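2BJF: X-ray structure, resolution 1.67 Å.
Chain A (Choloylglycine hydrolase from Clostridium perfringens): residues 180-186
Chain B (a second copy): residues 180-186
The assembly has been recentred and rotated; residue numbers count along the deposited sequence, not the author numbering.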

# COMPACT_ATOMS: atom_id res chain seq x y z
N ASP A 180 6.56 18.52 11.16
CA ASP A 180 6.26 19.10 9.85
C ASP A 180 6.31 18.07 8.72
O ASP A 180 5.58 18.20 7.73
CB ASP A 180 7.19 20.29 9.55
CG ASP A 180 8.66 19.91 9.60
OD1 ASP A 180 9.12 19.43 10.66
OD2 ASP A 180 9.37 20.11 8.59
N TRP A 181 7.15 17.05 8.88
CA TRP A 181 7.22 15.95 7.91
C TRP A 181 5.90 15.17 7.88
O TRP A 181 5.37 14.88 6.80
CB TRP A 181 8.40 15.01 8.20
CG TRP A 181 8.60 13.97 7.13
CD1 TRP A 181 9.48 14.02 6.10
CD2 TRP A 181 7.88 12.73 6.98
NE1 TRP A 181 9.36 12.90 5.31
CE2 TRP A 181 8.39 12.09 5.83
CE3 TRP A 181 6.86 12.10 7.72
CZ2 TRP A 181 7.91 10.85 5.39
CZ3 TRP A 181 6.38 10.87 7.28
CH2 TRP A 181 6.91 10.26 6.13
N HIS A 182 5.38 14.83 9.06
CA HIS A 182 4.13 14.08 9.17
C HIS A 182 2.95 14.88 8.62
O HIS A 182 2.10 14.33 7.93
CB HIS A 182 3.86 13.67 10.62
CG HIS A 182 4.82 12.64 11.14
ND1 HIS A 182 4.71 11.30 10.82
CD2 HIS A 182 5.88 12.75 11.96
CE1 HIS A 182 5.68 10.63 11.43
NE2 HIS A 182 6.40 11.48 12.13
N VAL A 183 2.91 16.17 8.93
CA VAL A 183 1.85 17.05 8.44
C VAL A 183 1.83 17.10 6.91
O VAL A 183 0.76 17.05 6.30
CB VAL A 183 1.96 18.48 9.05
CG1 VAL A 183 0.94 19.42 8.43
CG2 VAL A 183 1.77 18.43 10.56
N ALA A 184 3.01 17.16 6.30
CA ALA A 184 3.13 17.12 4.85
C ALA A 184 2.75 15.75 4.29
O ALA A 184 2.18 15.66 3.19
CB ALA A 184 4.54 17.51 4.41
N ASN A 185 3.05 14.69 5.04
CA ASN A 185 2.71 13.32 4.64
C ASN A 185 1.20 13.08 4.58
O ASN A 185 0.73 12.27 3.78
CB ASN A 185 3.39 12.30 5.56
CG ASN A 185 3.40 10.89 4.97
OD1 ASN A 185 3.60 10.70 3.76
ND2 ASN A 185 3.21 9.89 5.82
N LEU A 186 0.45 13.80 5.41
CA LEU A 186 -1.02 13.71 5.40
C LEU A 186 -1.61 14.05 4.03
O LEU A 186 -2.61 13.47 3.62
CB LEU A 186 -1.63 14.63 6.46
CG LEU A 186 -1.42 14.30 7.93
CD1 LEU A 186 -1.83 15.49 8.78
CD2 LEU A 186 -2.21 13.06 8.34
N ASP B 180 14.36 17.41 1.04
CA ASP B 180 14.63 16.79 2.33
C ASP B 180 13.47 15.91 2.81
O ASP B 180 13.69 14.91 3.51
CB ASP B 180 14.99 17.83 3.39
CG ASP B 180 13.92 18.90 3.57
OD1 ASP B 180 13.58 19.57 2.58
OD2 ASP B 180 13.43 19.06 4.71
N TRP B 181 12.24 16.27 2.43
CA TRP B 181 11.07 15.46 2.75
C TRP B 181 11.13 14.10 2.05
O TRP B 181 10.89 13.07 2.68
CB TRP B 181 9.76 16.19 2.38
CG TRP B 181 8.53 15.46 2.85
CD1 TRP B 181 7.82 15.70 3.99
CD2 TRP B 181 7.88 14.35 2.21
NE1 TRP B 181 6.77 14.82 4.10
CE2 TRP B 181 6.78 13.98 3.01
CE3 TRP B 181 8.12 13.64 1.02
CZ2 TRP B 181 5.93 12.93 2.68
CZ3 TRP B 181 7.27 12.59 0.68
CH2 TRP B 181 6.19 12.25 1.51
N HIS B 182 11.46 14.11 0.76
CA HIS B 182 11.56 12.88 -0.02
C HIS B 182 12.68 11.97 0.49
O HIS B 182 12.50 10.76 0.59
CB HIS B 182 11.77 13.19 -1.50
CG HIS B 182 10.57 13.80 -2.17
ND1 HIS B 182 9.47 13.07 -2.55
CD2 HIS B 182 10.31 15.08 -2.52
CE1 HIS B 182 8.59 13.87 -3.11
NE2 HIS B 182 9.07 15.10 -3.10
N VAL B 183 13.82 12.57 0.83
CA VAL B 183 14.96 11.83 1.36
C VAL B 183 14.59 11.11 2.67
O VAL B 183 14.96 9.95 2.87
CB VAL B 183 16.21 12.74 1.55
CG1 VAL B 183 17.34 11.98 2.23
CG2 VAL B 183 16.68 13.27 0.20
N ALA B 184 13.85 11.80 3.53
CA ALA B 184 13.35 11.20 4.77
C ALA B 184 12.31 10.11 4.49
O ALA B 184 12.24 9.12 5.21
CB ALA B 184 12.79 12.27 5.70
N ASN B 185 11.50 10.31 3.45
CA ASN B 185 10.48 9.34 3.05
C ASN B 185 11.08 8.01 2.58
O ASN B 185 10.46 6.96 2.74
CB ASN B 185 9.55 9.93 1.98
CG ASN B 185 8.25 9.13 1.83
OD1 ASN B 185 7.67 8.66 2.81
ND2 ASN B 185 7.78 9.00 0.59
N LEU B 186 12.28 8.06 2.01
CA LEU B 186 12.99 6.85 1.58
C LEU B 186 13.21 5.87 2.73
O LEU B 186 13.17 4.66 2.53
CB LEU B 186 14.34 7.20 0.95
CG LEU B 186 14.37 7.93 -0.39
CD1 LEU B 186 15.77 8.45 -0.65
CD2 LEU B 186 13.90 7.03 -1.52

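Residues 180-186 of the two copies are helical, each stretch continuing a helix that begins earlier in its chain, and an exact two-fold axis relates one to the other. The helix axes cross almost at right angles, with 89° between their N-to-C directions and a closest approach of 10.8 Å. A perpendicular crossing confines contact to a short region, here centred on a single residue from each chain: the closest CA atoms across the pair are those of Trp A181 and Trp B181, 6.5 Å apart. Together the stretches bury 290 Å² of surface, and the two tryptophans supply 101 and 104 Å² of it.

The CA-to-CB bond of each tryptophan points sideways relative to the opposing helix, but the t rotamer of chi1 (-173°), with chi2 at 98°, brings the indole across to the other chain. The two indoles meet face to face in an offset stack. Their five-membered rings have centroids 3.7 Å apart and planes inclined by only 12°, and CD1 of Trp A181 approaches CD1 of Trp B181 to 3.2 Å, a tight contact for two carbon atoms. The stack thus joins the pyrrole portions of the indoles, where the polar NE1 groups also lie.

These nitrogens do not bond to each other. NE1 of Trp A181 and NE1 of Trp B181 are 3.4 Å apart, but both are donors, and each directs its hydrogen to a backbone carbonyl of the other helix instead. NE1 of Trp B181 donates to O of Trp A181 at 3.0 Å, with an N-H...O angle of 158°, and symmetry repeats the bond from NE1 of Trp A181 to O of Trp B181 at the same distance and angle. Each tryptophan is therefore donor through its side chain and acceptor through its main chain, so the pair closes a reciprocal set of two hydrogen bonds around the stacked rings. The accepting carbonyl also serves its own helix: O of Trp A181 receives the amide N of Asn A185 at 2.9 Å, as O of Trp B181 does from N of Asn B185. The intermolecular bond is thus added without breaking the helical one.

One turn further on, Ala A184 and Ala B184 point their CB atoms toward the partner helix. CB of Ala B184 lies 3.5 Å from NE1 and 3.8 Å from CD1 of Trp A181, and the reverse contacts match, so the small methyl group packs closely against the incoming indole. Asn B185 adds a contact at the ring edge, its OD1 lying near the indole plane and 3.4 Å from CZ2 of Trp A181; Asn A185 meets Trp B181 in the same way. An edge approach brings the amide oxygen to the C-H rim of the ring, which carries a slight positive charge, rather than to its electron-rich face. His A182 and Val A183, like their symmetry mates, point away and take no part in the contact.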